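Local coordinates for protection of telomeres protein 1 (Schizosaccharomyces pombe, PDB 1QZG) that binds single-stranded telomeric DNA of consensus GGTTAC, protects the 3' overhang of the chromosome end and regulates telomerase and telomere length, at residues L27-I32 and N46-V51; V71-P76 and L85-F90; F129-W134 and P147-R152; K65-T70 and Q93-P98. All blocks are in the same frame, centred on the assembly; numbering follows the deposited sequence.

Interaction 1. Residues L27-I32 and N46-V51; sequences LTFQSI and NLFGIV
T28 O is gripped by two donors: N46 ND2 reaches it at 3.0 Å, tilted from the carbonyl plane, and a water donates a second hydrogen bond to it while accepting from N46 N. Asparagine suits the place because its amide can serve two elements at once, ND2 facing strand 27-30 while OD1 meets the backbone N of Q111. With CG beside the backbone N (chi1 -63°), the amide is set across L27, whose CD2 methyl lies 3.7 Å from N46 ND2. Further along, Q30 N donates to N46 O at 3.2 Å, with the nitrogen nearly in line with the C=O bond. The two strands meet at 67°, so the short hairpin 21-24/27-30 crosses the long strand 43-59 of the OB-fold barrel. Inside this crossing the ring of F29 turns its edge to the backbone, CD2 3.5 Å from L47 C. F48 CB packs at 3.8 Å from F29 CD2, and F48 CD1 lies over one face of F29, the rings oblique at 43°. F48 in turn meets W134 and F163, which carries the aromatic packing on toward helix 158-175. On the other flank L47 CD2 approaches Q30 O at 3.3 Å.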
# COMPACT_ATOMS: atom_id res chain seq x y z
N LEU C 27 -13.55 -6.13 1.81
CA LEU C 27 -13.06 -4.77 2.06
C LEU C 27 -13.25 -3.77 0.94
O LEU C 27 -13.19 -4.11 -0.25
CB LEU C 27 -11.58 -4.76 2.45
CG LEU C 27 -11.14 -5.37 3.79
CD1 LEU C 27 -9.63 -5.27 3.90
CD2 LEU C 27 -11.83 -4.67 4.94
N THR C 28 -13.48 -2.53 1.34
CA THR C 28 -13.65 -1.43 0.41
C THR C 28 -12.35 -0.62 0.41
O THR C 28 -11.84 -0.28 1.48
CB THR C 28 -14.80 -0.51 0.84
OG1 THR C 28 -16.03 -1.23 0.78
CG2 THR C 28 -14.87 0.71 -0.07
N PHE C 29 -11.84 -0.33 -0.77
CA PHE C 29 -10.61 0.44 -0.90
C PHE C 29 -10.83 1.77 -1.58
O PHE C 29 -11.85 2.01 -2.22
CB PHE C 29 -9.58 -0.33 -1.75
CG PHE C 29 -9.19 -1.64 -1.17
CD1 PHE C 29 -10.01 -2.75 -1.31
CD2 PHE C 29 -7.99 -1.77 -0.48
CE1 PHE C 29 -9.65 -3.97 -0.76
CE2 PHE C 29 -7.61 -2.99 0.08
CZ PHE C 29 -8.45 -4.09 -0.06
N GLN C 30 -9.85 2.65 -1.43
CA GLN C 30 -9.90 3.93 -2.09
C GLN C 30 -8.70 4.00 -3.02
O GLN C 30 -7.58 3.70 -2.61
CB GLN C 30 -9.85 5.10 -1.08
CG GLN C 30 -10.48 6.40 -1.47
CD GLN C 30 -10.29 7.43 -0.37
OE1 GLN C 30 -10.09 7.09 0.81
NE2 GLN C 30 -10.30 8.70 -0.73
N SER C 31 -8.93 4.40 -4.27
CA SER C 31 -7.85 4.49 -5.24
C SER C 31 -6.83 5.49 -4.71
O SER C 31 -7.18 6.36 -3.93
CB SER C 31 -8.37 4.95 -6.61
OG SER C 31 -8.84 6.28 -6.52
N ILE C 32 -5.58 5.37 -5.14
CA ILE C 32 -4.56 6.29 -4.65
C ILE C 32 -4.86 7.73 -5.03
O ILE C 32 -4.71 8.64 -4.20
CB ILE C 32 -3.16 5.90 -5.17
CG1 ILE C 32 -2.77 4.51 -4.64
CG2 ILE C 32 -2.15 6.95 -4.74
CD1 ILE C 32 -2.81 4.37 -3.12
N ASN C 46 -8.70 1.75 3.37
CA ASN C 46 -7.94 0.55 3.05
C ASN C 46 -7.33 0.90 1.70
O ASN C 46 -7.97 1.53 0.86
CB ASN C 46 -8.85 -0.67 2.92
CG ASN C 46 -9.55 -0.99 4.20
OD1 ASN C 46 -8.92 -1.01 5.27
ND2 ASN C 46 -10.85 -1.25 4.12
N LEU C 47 -6.08 0.48 1.49
CA LEU C 47 -5.38 0.77 0.26
C LEU C 47 -4.76 -0.48 -0.32
O LEU C 47 -4.50 -1.46 0.39
CB LEU C 47 -4.30 1.82 0.53
CG LEU C 47 -4.84 3.12 1.15
CD1 LEU C 47 -3.70 3.96 1.69
CD2 LEU C 47 -5.65 3.89 0.12
N PHE C 48 -4.52 -0.45 -1.62
CA PHE C 48 -3.95 -1.57 -2.34
C PHE C 48 -3.20 -0.95 -3.50
O PHE C 48 -3.82 -0.43 -4.44
CB PHE C 48 -5.07 -2.49 -2.83
CG PHE C 48 -4.66 -3.92 -3.06
CD1 PHE C 48 -5.61 -4.93 -3.04
CD2 PHE C 48 -3.33 -4.25 -3.32
CE1 PHE C 48 -5.24 -6.26 -3.27
CE2 PHE C 48 -2.95 -5.57 -3.55
CZ PHE C 48 -3.92 -6.58 -3.52
N GLY C 49 -1.88 -0.97 -3.43
CA GLY C 49 -1.09 -0.38 -4.49
C GLY C 49 0.24 -1.06 -4.66
O GLY C 49 0.46 -2.16 -4.16
N ILE C 50 1.13 -0.41 -5.39
CA ILE C 50 2.45 -0.93 -5.63
C ILE C 50 3.40 -0.04 -4.86
O ILE C 50 3.23 1.18 -4.84
CB ILE C 50 2.83 -0.86 -7.12
CG1 ILE C 50 1.93 -1.78 -7.94
CG2 ILE C 50 4.29 -1.20 -7.30
CD1 ILE C 50 2.09 -3.26 -7.61
N VAL C 51 4.40 -0.64 -4.22
CA VAL C 51 5.36 0.15 -3.48
C VAL C 51 6.26 0.84 -4.49
O VAL C 51 7.00 0.19 -5.22
CB VAL C 51 6.21 -0.72 -2.56
CG1 VAL C 51 7.36 0.10 -1.98
CG2 VAL C 51 5.33 -1.26 -1.44
O HOH W 1 -11.42 2.25 2.22
O HOH W 2 -5.91 1.88 -3.06

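Interaction 2. Residues V71-P76 and L85-F90; sequences VYLWDP and LQIHLF. With TMP (thymidine-5'-phosphate), chain E; nucleotides of chain A.
V71 with I87 and L73 with L85 form antiparallel hydrogen-bonded pairs, joined by four backbone bonds; the shortest runs from I87 N to V71 O, 2.8 Å. The side chains of these four residues share the closely packed, buried face. V71 CG2 meets I87 CB at 3.8 Å, and I87 CD1 reaches L73 CD1 at the same distance; branched aliphatic residues suit this place because they fill the barrel interior without polar groups to satisfy. The other face is partly exposed to solvent. Here Y72 and Q86 form a non-hydrogen-bonded pair. Q86 CG, anti to the backbone N (chi1 173°), runs the chain alongside the Y72 ring, and Q86 CA sits over one ring face in a CH-pi contact, 4.2 Å from the centroid. Farther along strand 85-91, aromatic residues meet the DNA and a bound thymidine monophosphate. H88 NE2 donates a rather long bond, 3.3 Å, to O2 of the monophosphate, while N3 of DA5 of chain A lies over the imidazole face. F90 lies flat under the base of DT4 of chain A, whose C4 is 3.5 Å above the ring, and the F90 edge meets N3 of DA5 of chain A. Were F90 an alanine, one face of that thymine would probably lose its aromatic partner and the base would be freer to tilt. The hairpin sits between two further strands: Y72 and W74 bond through their backbones to strand 43-59, while Q86 and H88 bond to G123 of strand 120-126, the parallel pairing characteristic of an OB fold. W74 ends edge-to-face on W171 of helix 158-175.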
# COMPACT_ATOMS: atom_id res chain seq x y z
N VAL C 71 6.25 4.13 3.21
CA VAL C 71 6.07 3.57 1.88
C VAL C 71 5.33 4.60 1.04
O VAL C 71 4.51 5.38 1.55
CB VAL C 71 5.22 2.28 1.90
CG1 VAL C 71 5.86 1.25 2.83
CG2 VAL C 71 3.79 2.55 2.32
N TYR C 72 5.61 4.59 -0.25
CA TYR C 72 4.93 5.43 -1.19
C TYR C 72 4.16 4.48 -2.05
O TYR C 72 4.75 3.67 -2.76
CB TYR C 72 5.93 6.26 -2.02
CG TYR C 72 6.48 7.46 -1.27
CD1 TYR C 72 7.49 7.31 -0.32
CD2 TYR C 72 5.96 8.73 -1.49
CE1 TYR C 72 7.98 8.41 0.38
CE2 TYR C 72 6.43 9.84 -0.78
CZ TYR C 72 7.44 9.67 0.15
OH TYR C 72 7.90 10.76 0.86
N LEU C 73 2.83 4.56 -1.98
CA LEU C 73 1.97 3.65 -2.72
C LEU C 73 1.46 4.27 -4.00
O LEU C 73 1.06 5.43 -4.04
CB LEU C 73 0.75 3.22 -1.91
CG LEU C 73 0.87 1.97 -1.01
CD1 LEU C 73 -0.50 1.50 -0.56
CD2 LEU C 73 1.59 0.85 -1.75
N TRP C 74 1.48 3.48 -5.05
CA TRP C 74 1.05 3.92 -6.36
C TRP C 74 0.03 2.96 -6.94
O TRP C 74 -0.00 1.78 -6.57
CB TRP C 74 2.28 3.99 -7.28
CG TRP C 74 2.00 4.22 -8.74
CD1 TRP C 74 2.10 5.42 -9.39
CD2 TRP C 74 1.58 3.26 -9.72
NE1 TRP C 74 1.78 5.26 -10.72
CE2 TRP C 74 1.47 3.95 -10.95
CE3 TRP C 74 1.30 1.89 -9.71
CZ2 TRP C 74 1.07 3.31 -12.13
CZ3 TRP C 74 0.92 1.25 -10.86
CH2 TRP C 74 0.82 1.96 -12.07
N ASP C 75 -0.82 3.46 -7.83
CA ASP C 75 -1.76 2.60 -8.53
C ASP C 75 -2.02 3.31 -9.86
O ASP C 75 -1.67 4.49 -10.01
CB ASP C 75 -3.02 2.33 -7.69
CG ASP C 75 -4.06 3.42 -7.71
OD1 ASP C 75 -3.89 4.38 -8.48
OD2 ASP C 75 -5.04 3.33 -6.94
N PRO C 76 -2.61 2.61 -10.83
CA PRO C 76 -2.89 3.19 -12.15
C PRO C 76 -3.64 4.52 -12.22
O PRO C 76 -3.77 5.07 -13.31
CB PRO C 76 -3.64 2.07 -12.87
CG PRO C 76 -3.09 0.82 -12.22
CD PRO C 76 -3.09 1.22 -10.77
N LEU C 85 1.13 8.24 -2.86
CA LEU C 85 0.71 8.60 -1.52
C LEU C 85 1.74 8.17 -0.48
O LEU C 85 2.05 6.99 -0.36
CB LEU C 85 -0.66 7.98 -1.22
CG LEU C 85 -1.27 8.26 0.16
CD1 LEU C 85 -1.68 9.71 0.27
CD2 LEU C 85 -2.47 7.35 0.42
N GLN C 86 2.26 9.15 0.27
CA GLN C 86 3.23 8.86 1.33
C GLN C 86 2.47 8.32 2.53
O GLN C 86 1.52 8.94 3.02
CB GLN C 86 3.98 10.12 1.75
CG GLN C 86 4.89 9.90 2.96
CD GLN C 86 5.48 11.20 3.50
OE1 GLN C 86 6.70 11.36 3.55
NE2 GLN C 86 4.62 12.12 3.91
N ILE C 87 2.92 7.17 3.06
CA ILE C 87 2.27 6.55 4.20
C ILE C 87 3.30 6.15 5.26
O ILE C 87 4.29 5.49 4.95
CB ILE C 87 1.49 5.27 3.78
CG1 ILE C 87 0.53 5.63 2.65
CG2 ILE C 87 0.74 4.66 4.95
CD1 ILE C 87 0.10 4.46 1.79
N HIS C 88 3.04 6.58 6.50
CA HIS C 88 3.92 6.18 7.59
C HIS C 88 3.22 5.08 8.36
O HIS C 88 2.09 5.26 8.81
CB HIS C 88 4.19 7.35 8.54
CG HIS C 88 4.97 8.46 7.92
ND1 HIS C 88 6.23 8.28 7.38
CD2 HIS C 88 4.67 9.77 7.74
CE1 HIS C 88 6.66 9.42 6.89
NE2 HIS C 88 5.74 10.34 7.09
N LEU C 89 3.93 3.95 8.41
CA LEU C 89 3.39 2.82 9.16
C LEU C 89 4.10 2.73 10.50
O LEU C 89 5.33 2.67 10.53
CB LEU C 89 3.59 1.55 8.36
CG LEU C 89 2.93 1.58 6.99
CD1 LEU C 89 3.31 0.37 6.15
CD2 LEU C 89 1.42 1.68 7.14
N PHE C 90 3.35 2.71 11.60
CA PHE C 90 3.95 2.65 12.93
C PHE C 90 3.53 1.44 13.72
O PHE C 90 2.49 0.83 13.46
CB PHE C 90 3.54 3.87 13.78
CG PHE C 90 4.00 5.19 13.23
CD1 PHE C 90 3.15 5.96 12.43
CD2 PHE C 90 5.25 5.69 13.55
CE1 PHE C 90 3.55 7.22 11.98
CE2 PHE C 90 5.66 6.95 13.10
CZ PHE C 90 4.81 7.71 12.32
C1' TMP E . 9.36 14.72 8.13
N1 TMP E . 7.99 14.75 8.64
C2 TMP E . 7.03 13.98 8.03
O2 TMP E . 7.25 13.27 7.07
N3 TMP E . 5.78 14.08 8.60
C4 TMP E . 5.41 14.85 9.69
O4 TMP E . 4.24 14.85 10.07
C5 TMP E . 6.48 15.61 10.29
C5M TMP E . 6.18 16.46 11.49
C6 TMP E . 7.70 15.52 9.74
P DT A 4 7.18 15.21 16.96
OP1 DT A 4 8.15 16.01 17.74
OP2 DT A 4 6.95 15.53 15.52
O5' DT A 4 7.67 13.71 17.06
C5' DT A 4 8.02 12.99 15.90
C4' DT A 4 8.44 11.60 16.29
O4' DT A 4 7.28 10.84 16.72
C3' DT A 4 9.03 10.83 15.11
O3' DT A 4 10.26 10.24 15.49
C2' DT A 4 7.97 9.81 14.76
C1' DT A 4 7.29 9.57 16.09
N1 DT A 4 5.89 9.09 15.98
C2 DT A 4 5.59 7.88 16.57
O2 DT A 4 6.40 7.24 17.20
N3 DT A 4 4.30 7.46 16.39
C4 DT A 4 3.30 8.10 15.69
O4 DT A 4 2.19 7.58 15.57
C5 DT A 4 3.67 9.38 15.12
C7 DT A 4 2.63 10.16 14.38
C6 DT A 4 4.93 9.81 15.29
P DA A 5 11.54 10.43 14.54
OP1 DA A 5 12.73 9.82 15.16
OP2 DA A 5 11.54 11.86 14.17
O5' DA A 5 11.14 9.57 13.27
C5' DA A 5 11.17 10.12 11.97
C4' DA A 5 10.43 9.21 11.01
O4' DA A 5 9.02 9.27 11.30
C3' DA A 5 10.57 9.65 9.57
O3' DA A 5 10.39 8.54 8.71
C2' DA A 5 9.42 10.63 9.40
C1' DA A 5 8.37 10.16 10.40
N9 DA A 5 7.83 11.27 11.19
C8 DA A 5 8.56 12.25 11.81
N7 DA A 5 7.84 13.10 12.49
C5 DA A 5 6.54 12.66 12.29
C6 DA A 5 5.30 13.13 12.77
N6 DA A 5 5.16 14.18 13.58
N1 DA A 5 4.19 12.46 12.38
C2 DA A 5 4.33 11.40 11.58
N3 DA A 5 5.43 10.85 11.08
C4 DA A 5 6.52 11.54 11.48

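Interaction 3. Residues F129-W134 and P147-R152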
# COMPACT_ATOMS: atom_id res chain seq x y z
N PHE C 129 -3.55 -1.54 12.43
CA PHE C 129 -3.54 -1.80 11.00
C PHE C 129 -3.01 -3.19 10.67
O PHE C 129 -2.20 -3.76 11.41
CB PHE C 129 -2.72 -0.77 10.25
CG PHE C 129 -1.26 -1.08 10.11
CD1 PHE C 129 -0.78 -1.68 8.94
CD2 PHE C 129 -0.35 -0.75 11.11
CE1 PHE C 129 0.59 -1.94 8.77
CE2 PHE C 129 1.02 -1.00 10.95
CZ PHE C 129 1.49 -1.60 9.78
N ARG C 130 -3.47 -3.73 9.54
CA ARG C 130 -3.06 -5.04 9.06
C ARG C 130 -2.56 -4.87 7.63
O ARG C 130 -2.79 -3.83 7.01
CB ARG C 130 -4.25 -6.00 9.09
CG ARG C 130 -4.80 -6.26 10.48
CD ARG C 130 -3.81 -7.04 11.33
NE ARG C 130 -4.30 -7.26 12.69
CZ ARG C 130 -3.86 -6.62 13.77
NH1 ARG C 130 -2.91 -5.69 13.65
NH2 ARG C 130 -4.36 -6.88 14.96
N TYR C 131 -1.89 -5.89 7.10
CA TYR C 131 -1.38 -5.80 5.75
C TYR C 131 -1.10 -7.15 5.09
O TYR C 131 -1.01 -8.19 5.76
CB TYR C 131 -0.09 -4.96 5.72
CG TYR C 131 1.15 -5.72 6.15
CD1 TYR C 131 1.96 -6.35 5.22
CD2 TYR C 131 1.48 -5.84 7.51
CE1 TYR C 131 3.08 -7.09 5.61
CE2 TYR C 131 2.61 -6.58 7.91
CZ TYR C 131 3.39 -7.19 6.95
OH TYR C 131 4.49 -7.92 7.33
N ALA C 132 -0.99 -7.10 3.76
CA ALA C 132 -0.65 -8.26 2.95
C ALA C 132 0.38 -7.71 1.96
O ALA C 132 0.19 -6.62 1.39
CB ALA C 132 -1.88 -8.80 2.21
N LEU C 133 1.47 -8.45 1.78
CA LEU C 133 2.55 -8.04 0.90
C LEU C 133 2.84 -9.17 -0.10
O LEU C 133 2.93 -10.34 0.28
CB LEU C 133 3.80 -7.79 1.75
CG LEU C 133 4.85 -6.73 1.43
CD1 LEU C 133 6.22 -7.37 1.32
CD2 LEU C 133 4.47 -6.00 0.17
N TRP C 134 2.97 -8.83 -1.38
CA TRP C 134 3.24 -9.82 -2.43
C TRP C 134 4.62 -9.66 -3.04
O TRP C 134 5.28 -8.63 -2.86
CB TRP C 134 2.19 -9.71 -3.55
CG TRP C 134 0.86 -10.30 -3.21
CD1 TRP C 134 0.43 -11.57 -3.49
CD2 TRP C 134 -0.20 -9.67 -2.49
NE1 TRP C 134 -0.84 -11.75 -3.00
CE2 TRP C 134 -1.26 -10.60 -2.38
CE3 TRP C 134 -0.37 -8.39 -1.93
CZ2 TRP C 134 -2.46 -10.31 -1.73
CZ3 TRP C 134 -1.58 -8.10 -1.29
CH2 TRP C 134 -2.60 -9.05 -1.20
N PRO C 147 10.56 -13.27 4.43
CA PRO C 147 9.72 -13.63 5.58
C PRO C 147 9.16 -12.40 6.28
O PRO C 147 9.89 -11.45 6.57
CB PRO C 147 10.67 -14.43 6.46
CG PRO C 147 11.96 -13.82 6.16
CD PRO C 147 11.95 -13.69 4.67
N GLN C 148 7.86 -12.43 6.56
CA GLN C 148 7.17 -11.33 7.20
C GLN C 148 6.78 -11.62 8.64
O GLN C 148 6.48 -12.76 8.99
CB GLN C 148 5.88 -11.02 6.43
CG GLN C 148 6.07 -10.65 4.97
CD GLN C 148 6.84 -9.36 4.83
OE1 GLN C 148 6.48 -8.35 5.44
NE2 GLN C 148 7.91 -9.39 4.04
N PRO C 149 6.77 -10.59 9.50
CA PRO C 149 6.38 -10.77 10.91
C PRO C 149 4.91 -11.18 10.83
O PRO C 149 4.19 -10.70 9.93
CB PRO C 149 6.57 -9.38 11.51
CG PRO C 149 7.67 -8.79 10.66
CD PRO C 149 7.28 -9.22 9.27
N MET C 150 4.45 -12.00 11.76
CA MET C 150 3.08 -12.46 11.67
C MET C 150 1.96 -11.60 12.25
O MET C 150 0.88 -11.55 11.65
CB MET C 150 2.97 -13.85 12.29
CG MET C 150 4.02 -14.83 11.82
SD MET C 150 3.71 -15.41 10.14
CE MET C 150 2.14 -16.25 10.35
N PRO C 151 2.16 -10.93 13.37
CA PRO C 151 1.05 -10.24 14.05
C PRO C 151 0.26 -9.25 13.25
O PRO C 151 -0.97 -9.18 13.41
CB PRO C 151 1.76 -9.52 15.20
CG PRO C 151 3.06 -10.24 15.35
CD PRO C 151 3.49 -10.55 13.91
N ARG C 152 0.75 -8.59 12.21
CA ARG C 152 -0.21 -7.79 11.42
C ARG C 152 -0.67 -8.40 10.07
O ARG C 152 -1.41 -7.75 9.32
CB ARG C 152 0.34 -6.39 11.15
CG ARG C 152 0.38 -5.49 12.36
CD ARG C 152 1.35 -4.34 12.14
NE ARG C 152 1.67 -3.66 13.36
CZ ARG C 152 0.79 -2.96 14.07
NH1 ARG C 152 -0.47 -2.87 13.67
NH2 ARG C 152 1.17 -2.37 15.20
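Strand 129-133 gives one backbone bond to an irregular segment, Y131 N to R152 O at 2.9 Å, after which the chains diverge until the CA atoms of L133 and Q148 stand 8.5 Å apart. R152 fills the close end. Its chain is extended from CG to NE (chi2 160°) and crosses F129 at about a right angle, laying CD over the ring face at 3.9 Å from the centroid and turning the guanidinium to within 10° of the ring plane. Its NH1 then donates to F129 O at 3.0 Å, in the carbonyl plane and on a lone pair. R130 NH1 grips the same oxygen from above that plane, which brings the two arginine NH1 atoms within 3.7 Å; the salt bridge from R152 NE to D96 probably eases this crowding of charge. A methionine in place of R152 would probably leave D96 without its charged mate and F129 O with one donor fewer. At the wide end the gap is bridged by long polar side chains: Y131 OH donates to Q148 OE1 at 2.8 Å, with the ring and amide nearly perpendicular at 87°. Q148 NE2 turns to V99 O and C146 O, and passes L133 CD1. An irregular segment is thus clasped, ahead of helix 158-175, to the last strand of the OB-fold barrel in the N-terminal, telomeric single-stranded DNA-binding domain of Pot1.

Interaction 4. Residues K65-T70 and Q93-P98; sequences KDWVTT and QGNDLP. With nucleotides of chain A.
W67 and N95 meet across the contact, ring against amide. N95 CB stands over the six-membered ring of W67, 3.6 Å from its centroid, in a CH-pi contact. The amide lies at 24° to the indole, close to flat, with OD1 3.1 Å from W67 CE3. CG of N95 extends away from the backbone N (chi1 -167°), which carries the amide out across the indole. On the pyrrole side, W67 CD1 touches G94 C at 3.4 Å. G94 has a positive phi, where a CB would jam against the preceding carbonyl, and N95 centres an inverse gamma turn; together they are consistent with the loop folding back over the tryptophan. The loop follows strand 85-91 of the OB-fold barrel and packs beside the beginning of its neighbour, strand 67-74. Apolar packing continues with L97, whose CD1 methyl presses on the backbone at V68 C, 3.6 Å away, and meets T69 CG2 at 3.9 Å. Threonine suits that spot because the methyl faces leucine while OG1 is taken by T55 O. Among the polar contacts, a water donates to P98 O and, weakly, to T69 OG1, and Q93 NE2 donates almost straight to D96 OD2 within the loop. In the DNA contact, D66 N donates to O2 of DT4 of chain A at 2.9 Å, and N3 of that base donates to D66 OD2 at 2.8 Å, nearly straight at 171°. An acidic side chain thus answers the N3-H of thymine, a donor that cytosine lacks, while OD2 also forms a salt bridge with K92.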
# COMPACT_ATOMS: atom_id res chain seq x y z
N LYS C 65 8.43 7.06 20.24
CA LYS C 65 9.47 6.23 19.64
C LYS C 65 8.97 4.93 19.04
O LYS C 65 9.58 3.89 19.24
CB LYS C 65 10.54 5.93 20.70
CG LYS C 65 11.13 7.19 21.34
CD LYS C 65 12.17 6.86 22.40
CE LYS C 65 12.73 8.13 23.02
NZ LYS C 65 13.60 7.86 24.20
N ASP C 66 7.87 4.98 18.29
CA ASP C 66 7.34 3.78 17.67
C ASP C 66 8.22 3.29 16.54
O ASP C 66 8.98 4.06 15.96
CB ASP C 66 5.94 4.02 17.06
CG ASP C 66 4.96 4.57 18.06
OD1 ASP C 66 5.26 4.54 19.28
OD2 ASP C 66 3.88 5.02 17.63
N TRP C 67 8.12 2.00 16.26
CA TRP C 67 8.82 1.45 15.12
C TRP C 67 8.15 2.10 13.92
O TRP C 67 6.93 2.29 13.93
CB TRP C 67 8.67 -0.06 15.05
CG TRP C 67 9.55 -0.74 16.02
CD1 TRP C 67 9.23 -1.09 17.29
CD2 TRP C 67 10.93 -1.11 15.83
NE1 TRP C 67 10.31 -1.65 17.92
CE2 TRP C 67 11.37 -1.67 17.04
CE3 TRP C 67 11.83 -1.00 14.76
CZ2 TRP C 67 12.68 -2.14 17.22
CZ3 TRP C 67 13.13 -1.47 14.93
CH2 TRP C 67 13.54 -2.02 16.16
N VAL C 68 8.91 2.46 12.89
CA VAL C 68 8.30 3.11 11.74
C VAL C 68 8.90 2.72 10.41
O VAL C 68 10.11 2.47 10.31
CB VAL C 68 8.35 4.67 11.92
CG1 VAL C 68 9.80 5.12 12.05
CG2 VAL C 68 7.68 5.38 10.75
N THR C 69 8.05 2.68 9.40
CA THR C 69 8.46 2.38 8.05
C THR C 69 7.61 3.29 7.18
O THR C 69 6.43 3.52 7.46
CB THR C 69 8.23 0.90 7.68
OG1 THR C 69 8.84 0.63 6.41
CG2 THR C 69 6.74 0.59 7.61
N THR C 70 8.20 3.81 6.11
CA THR C 70 7.49 4.70 5.20
C THR C 70 7.40 4.01 3.86
O THR C 70 8.35 3.39 3.40
CB THR C 70 8.17 6.05 5.09
OG1 THR C 70 8.24 6.67 6.38
CG2 THR C 70 7.41 6.94 4.12
N GLN C 93 3.94 -2.09 19.22
CA GLN C 93 3.96 -3.46 19.74
C GLN C 93 5.14 -4.26 19.18
O GLN C 93 5.01 -5.46 18.90
CB GLN C 93 2.63 -4.16 19.41
CG GLN C 93 2.24 -4.08 17.93
CD GLN C 93 0.89 -4.75 17.62
OE1 GLN C 93 -0.12 -4.47 18.26
NE2 GLN C 93 0.89 -5.61 16.61
N GLY C 94 6.28 -3.61 19.02
CA GLY C 94 7.43 -4.30 18.48
C GLY C 94 7.52 -4.07 16.98
O GLY C 94 6.58 -3.55 16.37
N ASN C 95 8.63 -4.47 16.38
CA ASN C 95 8.80 -4.28 14.94
C ASN C 95 8.13 -5.38 14.14
O ASN C 95 8.77 -6.33 13.72
CB ASN C 95 10.28 -4.21 14.60
CG ASN C 95 10.54 -3.71 13.19
OD1 ASN C 95 11.68 -3.43 12.82
ND2 ASN C 95 9.48 -3.59 12.40
N ASP C 96 6.82 -5.23 13.92
CA ASP C 96 6.08 -6.21 13.14
C ASP C 96 5.54 -5.56 11.87
O ASP C 96 4.51 -5.97 11.34
CB ASP C 96 4.93 -6.79 13.97
CG ASP C 96 3.98 -5.72 14.48
OD1 ASP C 96 4.17 -4.52 14.16
OD2 ASP C 96 3.04 -6.09 15.21
N LEU C 97 6.26 -4.56 11.39
CA LEU C 97 5.88 -3.83 10.19
C LEU C 97 6.26 -4.60 8.93
O LEU C 97 7.10 -5.50 8.98
CB LEU C 97 6.58 -2.47 10.16
CG LEU C 97 6.32 -1.58 11.37
CD1 LEU C 97 7.22 -0.37 11.33
CD2 LEU C 97 4.85 -1.17 11.40
N PRO C 98 5.63 -4.25 7.79
CA PRO C 98 5.93 -4.91 6.52
C PRO C 98 7.42 -4.84 6.27
O PRO C 98 8.04 -3.80 6.48
CB PRO C 98 5.16 -4.07 5.50
CG PRO C 98 3.97 -3.62 6.27
CD PRO C 98 4.56 -3.25 7.62
P DT A 4 7.18 15.21 16.96
OP1 DT A 4 8.15 16.01 17.74
OP2 DT A 4 6.95 15.53 15.52
O5' DT A 4 7.67 13.71 17.06
C5' DT A 4 8.02 12.99 15.90
C4' DT A 4 8.44 11.60 16.29
O4' DT A 4 7.28 10.84 16.72
C3' DT A 4 9.03 10.83 15.11
O3' DT A 4 10.26 10.24 15.49
C2' DT A 4 7.97 9.81 14.76
C1' DT A 4 7.29 9.57 16.09
N1 DT A 4 5.89 9.09 15.98
C2 DT A 4 5.59 7.88 16.57
O2 DT A 4 6.40 7.24 17.20
N3 DT A 4 4.30 7.46 16.39
C4 DT A 4 3.30 8.10 15.69
O4 DT A 4 2.19 7.58 15.57
C5 DT A 4 3.67 9.38 15.12
C7 DT A 4 2.63 10.16 14.38
C6 DT A 4 4.93 9.81 15.29
O HOH W 3 10.00 -2.41 5.14

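Interaction 2 is the buried centre of the barrel, an aliphatic hairpin held by regular backbone bonds; the other three are partly buried and rely more on side chains. Interactions 2 and 4 share strand 67-74 and both reach the DNA, H88 ND1 meeting T70 OG1 between them. Interaction 1 lies beside interaction 2 on the adjacent strand 43-59, with I50 N and W74 O probably hydrogen-bonded, and mixes amide, water and aromatic contacts. Interaction 3 lies beside interaction 4, where P149 CB packs on D96 CA and Y131 OH touches P98 CA, so the irregular segments of these two contacts support each other at the barrel's edge.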